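Local coordinates for disulphide isomerase (Xylella fastidiosa, PDB 3FK8), which probably acts as a disulphide isomerase built on the thioredoxin fold, at residues K20-G25 with V96-D101; R45-S50 with Q122-F127. One frame throughout, in Å; residues are numbered along the deposited sequence. Where two conformers were deposited one is given.

How the contacts relate
From the N terminus the chain first forms helix 14-28, which carries K20-G25. After strand 32-37 comes helix 42-51 with R45-S50. Helix 54-63, strand 65-70 and helix 78-83 follow before strand 94-98 brings V96-D101 back to the first helix. Contact 1 closes there, over 70 intervening residues. The chain then runs through strand 104-107 to helix 121-132, where Q122-F127 meets R45-S50 and closes contact 2 over 71 residues. The two loops cross and neither nests. Contact 1 ties helix 14-28 to strand 94-98 and the turn after it, on one sheet face. Contact 2 ties helices 42-51 and 121-132 on the other. Their centres lie about 21 Å apart, on opposite sides of the chain's centre.

Contact 1: K20-G25 with V96-D101; sequences KALAAG and VVVNSD
L22 meets V98 where helix 14-28 packs against the end of strand 94-98 in the thioredoxin fold. L22 CD2 sits 3.5 Å from V98 CG1. The same methyl is 3.7 Å from V98 CB. The two side chains cross at about a right angle, and on the leucine side only CD2 makes the contact across the segments. L22 CG lies anti to the carbonyl carbon (chi1 -66°), which swings the branch from the helix flank towards the strand. V98 sends CG1 to it from a CB that already points at the helix.

The second touch lies just past the strand end. G25 O is 3.6 Å from S100 CB, a carbonyl against a methylene. G25 and S100 also make the closest backbone approach, with their CA atoms 5.2 Å apart. A water bridges L22 O on the helix and S100 O in the turn after the strand. Its link to L22 O is firm, at 2.8 Å, and the one to S100 O is weak, at 3.0 Å. With other acceptors in reach, the water probably does not donate to all of them at once.

The next shell sets these groups in place. V98 pairs through its backbone with T32 of strand 32-37, and L22 also rests on T32 and on Y84. S100 packs on H29, just beyond the helix. T28 OG1 is hydrogen-bonded to A24 O near the end of the helix. One turn further back, G25 N donates to A21 O at 2.8 Å.

Contact 2: R45-S50 with Q122-F127; sequences RALDKS and QGIYDF
L47 is the first residue of R45-S50 to reach across, and its partner is I124. L47 CD1 lies 4.0 Å from I124 CG2, a methyl-to-methyl touch. L47 CG is anti to the backbone N (chi1 177°), and this carries the branched end towards helix 121-132. L47 also rests on P93.

S50 is one turn on, and its CB is directed toward the second helix. Its CB and OG are each 3.5 Å from I124 CD1, so the isoleucine tip lies alongside the serine. OG is also 3.7 Å from I124 CG2. I124 therefore lays two methyls against S50 and turns one of them to L47 as well. S50 is buried, and its hydroxyl lies against I124, but it has a polar partner. It is hydrogen-bonded to D121 OD1, just before Q122, which adds a polar tie between the helices. S50 O is hydrogen-bonded to N56 ND2, of helix 54-63.

On the second helix, Q122 NE2 donates to D126 OD1 at 2.8 Å. It comes from above the carboxylate plane, 38° out of it. Y125 turns away to helix 54-63 and makes a cation-pi contact with K55.

The start of helix 42-51 carries a CxxC sequence (C41, C44), probably the redox motif as in thioredoxins, and the L47 side chain lies near it without touching. Pairing of this helix with the C-terminal helix on one face of the sheet is typical of the thioredoxin fold.

Contact 1: K20-G25 with V96-D101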
ATOM      1  N   LYS A  20      -7.860  -4.330  11.528  0.50 17.07           N
ATOM      2  CA  LYS A  20      -9.207  -4.362  10.947  0.50 17.99           C
ATOM      3  C   LYS A  20      -9.216  -4.847   9.482  0.50 17.69           C
ATOM      4  O   LYS A  20     -10.142  -5.545   9.071  0.50 18.20           O
ATOM      5  CB  LYS A  20      -9.833  -2.978  11.030  0.50 18.60           C
ATOM      6  CG  LYS A  20     -11.196  -2.866  10.353  0.50 21.12           C
ATOM      7  CD  LYS A  20     -11.638  -1.408  10.326  0.50 25.70           C
ATOM      8  CE  LYS A  20     -12.991  -1.224   9.679  0.50 27.34           C
ATOM      9  NZ  LYS A  20     -14.078  -1.657  10.562  0.50 29.91           N
ATOM     10  N   ALA A  21      -8.198  -4.473   8.701  1.00 17.29           N
ATOM     11  CA  ALA A  21      -8.085  -4.898   7.306  1.00 17.40           C
ATOM     12  C   ALA A  21      -7.711  -6.381   7.233  1.00 17.36           C
ATOM     13  O   ALA A  21      -8.292  -7.144   6.438  1.00 17.95           O
ATOM     14  CB  ALA A  21      -7.078  -4.060   6.593  1.00 17.39           C
ATOM     15  N   LEU A  22      -6.795  -6.823   8.112  1.00 17.82           N
ATOM     16  CA  LEU A  22      -6.410  -8.223   8.146  1.00 18.96           C
ATOM     17  C   LEU A  22      -7.590  -9.102   8.574  1.00 19.23           C
ATOM     18  O   LEU A  22      -7.761 -10.211   8.049  1.00 20.78           O
ATOM     19  CB  LEU A  22      -5.152  -8.462   9.015  1.00 18.99           C
ATOM     20  CG  LEU A  22      -3.847  -7.826   8.482  1.00 22.09           C
ATOM     21  CD1 LEU A  22      -2.789  -8.046   9.552  1.00 25.79           C
ATOM     22  CD2 LEU A  22      -3.364  -8.421   7.194  1.00 23.54           C
ATOM     23  N   ALA A  23      -8.427  -8.600   9.490  1.00 19.97           N
ATOM     24  CA  ALA A  23      -9.614  -9.340   9.904  1.00 20.65           C
ATOM     25  C   ALA A  23     -10.587  -9.490   8.721  1.00 20.86           C
ATOM     26  O   ALA A  23     -11.206 -10.542   8.510  1.00 22.01           O
ATOM     27  CB  ALA A  23     -10.285  -8.650  11.092  1.00 21.45           C
ATOM     28  N   ALA A  24     -10.692  -8.422   7.928  1.00 19.72           N
ATOM     29  CA  ALA A  24     -11.561  -8.410   6.744  1.00 20.16           C
ATOM     30  C   ALA A  24     -11.028  -9.382   5.695  1.00 19.22           C
ATOM     31  O   ALA A  24     -11.817 -10.086   5.054  1.00 19.89           O
ATOM     32  CB  ALA A  24     -11.653  -7.005   6.166  1.00 20.36           C
ATOM     33  N   GLY A  25      -9.709  -9.407   5.496  1.00 18.96           N
ATOM     34  CA  GLY A  25      -9.091 -10.353   4.582  1.00 19.91           C
ATOM     35  C   GLY A  25      -9.293 -11.790   4.988  1.00 20.78           C
ATOM     36  O   GLY A  25      -9.512 -12.647   4.135  1.00 21.47           O
ATOM     37  N   VAL A  96       3.277  -4.011   1.038  1.00  9.14           N
ATOM     38  CA  VAL A  96       3.341  -5.367   1.590  1.00  9.88           C
ATOM     39  C   VAL A  96       2.029  -6.043   1.219  1.00 10.37           C
ATOM     40  O   VAL A  96       0.971  -5.462   1.394  1.00 11.58           O
ATOM     41  CB  VAL A  96       3.517  -5.364   3.137  1.00  9.46           C
ATOM     42  CG1 VAL A  96       3.571  -6.782   3.706  1.00 12.46           C
ATOM     43  CG2 VAL A  96       4.728  -4.592   3.517  1.00 11.58           C
ATOM     44  N   VAL A  97       2.098  -7.287   0.742  1.00 11.66           N
ATOM     45  CA  VAL A  97       0.895  -8.085   0.504  1.00 12.91           C
ATOM     46  C   VAL A  97       0.902  -9.118   1.640  1.00 12.02           C
ATOM     47  O   VAL A  97       1.879  -9.859   1.810  1.00 12.42           O
ATOM     48  CB  VAL A  97       0.979  -8.826  -0.867  1.00 14.43           C
ATOM     49  CG1 VAL A  97      -0.204  -9.789  -1.065  1.00 16.69           C
ATOM     50  CG2 VAL A  97       1.099  -7.815  -2.016  1.00 16.57           C
ATOM     51  N   VAL A  98      -0.161  -9.144   2.429  1.00 12.41           N
ATOM     52  CA  VAL A  98      -0.287 -10.119   3.505  1.00 13.02           C
ATOM     53  C   VAL A  98      -1.397 -11.081   3.081  1.00 14.99           C
ATOM     54  O   VAL A  98      -2.506 -10.646   2.725  1.00 17.14           O
ATOM     55  CB  VAL A  98      -0.669  -9.403   4.834  1.00 13.09           C
ATOM     56  CG1 VAL A  98      -0.688 -10.363   6.042  1.00 15.72           C
ATOM     57  CG2 VAL A  98       0.321  -8.239   5.073  1.00 14.01           C
ATOM     58  N   ASN A  99      -1.146 -12.377   3.170  1.00 16.32           N
ATOM     59  CA  ASN A  99      -2.164 -13.364   2.807  1.00 18.58           C
ATOM     60  C   ASN A  99      -3.272 -13.365   3.823  1.00 19.06           C
ATOM     61  O   ASN A  99      -3.190 -12.769   4.896  1.00 19.08           O
ATOM     62  CB  ASN A  99      -1.554 -14.763   2.715  1.00 19.71           C
ATOM     63  CG  ASN A  99      -0.715 -14.936   1.490  1.00 25.56           C
ATOM     64  OD1 ASN A  99      -0.967 -14.330   0.432  1.00 29.27           O
ATOM     65  ND2 ASN A  99       0.303 -15.756   1.615  1.00 30.79           N
ATOM     66  N   SER A 100      -4.338 -14.078   3.450  1.00 19.31           N
ATOM     67  CA  SER A 100      -5.556 -14.101   4.248  1.00 21.89           C
ATOM     68  C   SER A 100      -5.337 -14.727   5.622  1.00 22.30           C
ATOM     69  O   SER A 100      -6.135 -14.528   6.521  1.00 25.30           O
ATOM     70  CB  SER A 100      -6.681 -14.811   3.473  1.00 22.59           C
ATOM     71  OG  SER A 100      -6.281 -16.129   3.090  1.00 24.75           O
ATOM     72  N   ASP A 101      -4.245 -15.482   5.784  1.00 23.47           N
ATOM     73  CA  ASP A 101      -3.867 -16.023   7.083  1.00 23.65           C
ATOM     74  C   ASP A 101      -3.022 -15.095   7.960  1.00 23.12           C
ATOM     75  O   ASP A 101      -2.581 -15.459   9.049  1.00 26.16           O
ATOM     76  CB  ASP A 101      -3.142 -17.372   6.900  1.00 24.82           C
ATOM     77  CG  ASP A 101      -1.709 -17.229   6.345  1.00 25.93           C
ATOM     78  OD1 ASP A 101      -1.323 -16.146   5.804  1.00 25.16           O
ATOM     79  OD2 ASP A 101      -0.936 -18.237   6.438  1.00 29.81           O
TER
HETATM   80  O   HOH W   1      -5.483 -11.778   7.386  1.00 25.66           O

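Contact 2: R45-S50 with Q122-F127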
ATOM      1  N   ARG A  45       1.779  10.284  -4.072  1.00 11.26           N
ATOM      2  CA  ARG A  45       0.581  10.916  -4.579  1.00 12.15           C
ATOM      3  C   ARG A  45       0.218  10.382  -5.965  1.00 11.81           C
ATOM      4  O   ARG A  45      -0.942  10.153  -6.273  1.00 12.14           O
ATOM      5  CB  ARG A  45       0.741  12.433  -4.626  1.00 12.50           C
ATOM      6  CG  ARG A  45       0.949  13.058  -3.211  1.00 14.76           C
ATOM      7  CD  ARG A  45       0.792  14.595  -3.162  1.00 21.38           C
ATOM      8  NE  ARG A  45       1.646  15.266  -4.156  1.00 23.97           N
ATOM      9  CZ  ARG A  45       2.885  15.720  -3.943  1.00 24.79           C
ATOM     10  NH1 ARG A  45       3.476  15.590  -2.767  1.00 25.28           N
ATOM     11  NH2 ARG A  45       3.545  16.336  -4.920  1.00 25.57           N
ATOM     12  N   ALA A  46       1.227  10.169  -6.815  1.00 11.47           N
ATOM     13  CA  ALA A  46       0.972   9.621  -8.145  1.00 11.22           C
ATOM     14  C   ALA A  46       0.420   8.207  -8.101  1.00 11.36           C
ATOM     15  O   ALA A  46      -0.485   7.861  -8.871  1.00 11.47           O
ATOM     16  CB  ALA A  46       2.219   9.703  -8.987  1.00 13.74           C
ATOM     17  N   LEU A  47       0.972   7.362  -7.221  1.00 10.50           N
ATOM     18  CA  LEU A  47       0.471   6.018  -7.103  1.00 10.95           C
ATOM     19  C   LEU A  47      -0.997   6.045  -6.689  1.00 11.01           C
ATOM     20  O   LEU A  47      -1.843   5.334  -7.264  1.00 12.35           O
ATOM     21  CB  LEU A  47       1.312   5.228  -6.081  1.00 10.25           C
ATOM     22  CG  LEU A  47       0.834   3.808  -5.823  1.00 10.74           C
ATOM     23  CD1 LEU A  47       0.858   2.945  -7.042  1.00 13.09           C
ATOM     24  CD2 LEU A  47       1.594   3.175  -4.651  1.00 12.96           C
ATOM     25  N   ASP A  48      -1.331   6.873  -5.676  1.00 11.28           N
ATOM     26  CA  ASP A  48      -2.708   6.958  -5.229  1.00 12.60           C
ATOM     27  C   ASP A  48      -3.635   7.416  -6.347  1.00 12.72           C
ATOM     28  O   ASP A  48      -4.734   6.843  -6.517  1.00 14.02           O
ATOM     29  CB  ASP A  48      -2.823   7.897  -4.046  1.00 14.10           C
ATOM     30  CG  ASP A  48      -4.179   7.825  -3.387  1.00 17.61           C
ATOM     31  OD1 ASP A  48      -4.444   6.800  -2.734  1.00 22.35           O
ATOM     32  OD2 ASP A  48      -4.946   8.775  -3.580  1.00 22.75           O
ATOM     33  N   LYS A  49      -3.211   8.423  -7.120  1.00 12.10           N
ATOM     34  CA  LYS A  49      -4.058   8.923  -8.197  1.00 13.73           C
ATOM     35  C   LYS A  49      -4.323   7.813  -9.215  1.00 13.51           C
ATOM     36  O   LYS A  49      -5.450   7.642  -9.690  1.00 14.65           O
ATOM     37  CB  LYS A  49      -3.386  10.134  -8.833  1.00 15.15           C
ATOM     38  CG  LYS A  49      -4.145  10.727  -9.986  1.00 18.01           C
ATOM     39  CD  LYS A  49      -3.385  11.846 -10.624  1.00 21.95           C
ATOM     40  CE  LYS A  49      -4.317  12.578 -11.617  1.00 27.42           C
ATOM     41  NZ  LYS A  49      -3.620  13.642 -12.420  1.00 31.66           N
ATOM     42  N   SER A  50      -3.299   7.064  -9.601  1.00 12.63           N
ATOM     43  CA  SER A  50      -3.504   5.957 -10.516  1.00 12.56           C
ATOM     44  C   SER A  50      -4.401   4.859  -9.982  1.00 13.72           C
ATOM     45  O   SER A  50      -5.266   4.342 -10.699  1.00 14.09           O
ATOM     46  CB  SER A  50      -2.141   5.376 -10.892  1.00 13.34           C
ATOM     47  OG  SER A  50      -2.296   4.424 -11.937  1.00 13.49           O
ATOM     48  N   GLN A 122      -0.898   1.827 -17.027  1.00 12.38           N
ATOM     49  CA  GLN A 122      -0.804   0.442 -17.403  1.00 13.76           C
ATOM     50  C   GLN A 122       0.339  -0.256 -16.617  1.00 12.14           C
ATOM     51  O   GLN A 122       0.203  -1.417 -16.206  1.00 12.67           O
ATOM     52  CB  GLN A 122      -0.519   0.304 -18.908  1.00 15.03           C
ATOM     53  CG  GLN A 122      -0.535  -1.189 -19.340  1.00 15.94           C
ATOM     54  CD  GLN A 122      -1.900  -1.822 -19.190  1.00 18.38           C
ATOM     55  OE1 GLN A 122      -2.901  -1.273 -19.643  1.00 25.04           O
ATOM     56  NE2 GLN A 122      -1.968  -2.967 -18.628  1.00 19.63           N
ATOM     57  N   GLY A 123       1.475   0.446 -16.396  1.00 11.87           N
ATOM     58  CA  GLY A 123       2.575  -0.120 -15.592  1.00 12.36           C
ATOM     59  C   GLY A 123       2.105  -0.385 -14.165  1.00 10.46           C
ATOM     60  O   GLY A 123       2.442  -1.418 -13.601  1.00 11.38           O
ATOM     61  N   ILE A 124       1.311   0.532 -13.604  1.00 10.62           N
ATOM     62  CA  ILE A 124       0.801   0.350 -12.263  1.00 10.60           C
ATOM     63  C   ILE A 124      -0.206  -0.812 -12.229  1.00 10.01           C
ATOM     64  O   ILE A 124      -0.138  -1.704 -11.361  1.00 11.16           O
ATOM     65  CB  ILE A 124       0.253   1.700 -11.708  1.00 11.20           C
ATOM     66  CG1 ILE A 124       1.459   2.596 -11.464  1.00 12.30           C
ATOM     67  CG2 ILE A 124      -0.590   1.502 -10.431  1.00 12.91           C
ATOM     68  CD1 ILE A 124       1.097   4.053 -11.231  1.00 14.50           C
ATOM     69  N   TYR A 125      -1.121  -0.834 -13.210  1.00 10.62           N
ATOM     70  CA  TYR A 125      -2.033  -1.945 -13.334  1.00 10.55           C
ATOM     71  C   TYR A 125      -1.272  -3.272 -13.398  1.00 11.15           C
ATOM     72  O   TYR A 125      -1.594  -4.208 -12.657  1.00 11.83           O
ATOM     73  CB  TYR A 125      -2.922  -1.763 -14.575  1.00 12.27           C
ATOM     74  CG  TYR A 125      -3.862  -2.941 -14.758  1.00 11.87           C
ATOM     75  CD1 TYR A 125      -5.108  -2.958 -14.136  1.00 13.30           C
ATOM     76  CD2 TYR A 125      -3.474  -4.070 -15.499  1.00 14.83           C
ATOM     77  CE1 TYR A 125      -5.984  -4.064 -14.285  1.00 16.25           C
ATOM     78  CE2 TYR A 125      -4.309  -5.160 -15.647  1.00 14.79           C
ATOM     79  CZ  TYR A 125      -5.564  -5.161 -15.029  1.00 15.79           C
ATOM     80  OH  TYR A 125      -6.423  -6.234 -15.179  1.00 21.04           O
ATOM     81  N   ASP A 126      -0.246  -3.341 -14.248  1.00 11.58           N
ATOM     82  CA  ASP A 126       0.449  -4.613 -14.463  1.00 12.10           C
ATOM     83  C   ASP A 126       1.120  -5.062 -13.155  1.00 12.28           C
ATOM     84  O   ASP A 126       1.191  -6.273 -12.848  1.00 13.71           O
ATOM     85  CB  ASP A 126       1.492  -4.500 -15.565  1.00 13.60           C
ATOM     86  CG  ASP A 126       0.886  -4.426 -16.954  1.00 13.69           C
ATOM     87  OD1 ASP A 126      -0.320  -4.708 -17.106  1.00 16.00           O
ATOM     88  OD2 ASP A 126       1.644  -4.038 -17.852  1.00 17.35           O
ATOM     89  N   PHE A 127       1.680  -4.108 -12.411  1.00 11.43           N
ATOM     90  CA  PHE A 127       2.359  -4.440 -11.157  1.00 11.76           C
ATOM     91  C   PHE A 127       1.373  -5.146 -10.209  1.00 11.77           C
ATOM     92  O   PHE A 127       1.669  -6.209  -9.632  1.00 12.84           O
ATOM     93  CB  PHE A 127       2.901  -3.157 -10.510  1.00 11.70           C
ATOM     94  CG  PHE A 127       3.567  -3.422  -9.185  1.00 11.70           C
ATOM     95  CD1 PHE A 127       4.919  -3.695  -9.140  1.00 14.83           C
ATOM     96  CD2 PHE A 127       2.825  -3.434  -8.007  1.00 13.25           C
ATOM     97  CE1 PHE A 127       5.541  -3.992  -7.916  1.00 15.25           C
ATOM     98  CE2 PHE A 127       3.443  -3.725  -6.761  1.00 13.65           C
ATOM     99  CZ  PHE A 127       4.768  -3.986  -6.737  1.00 15.07           C
TER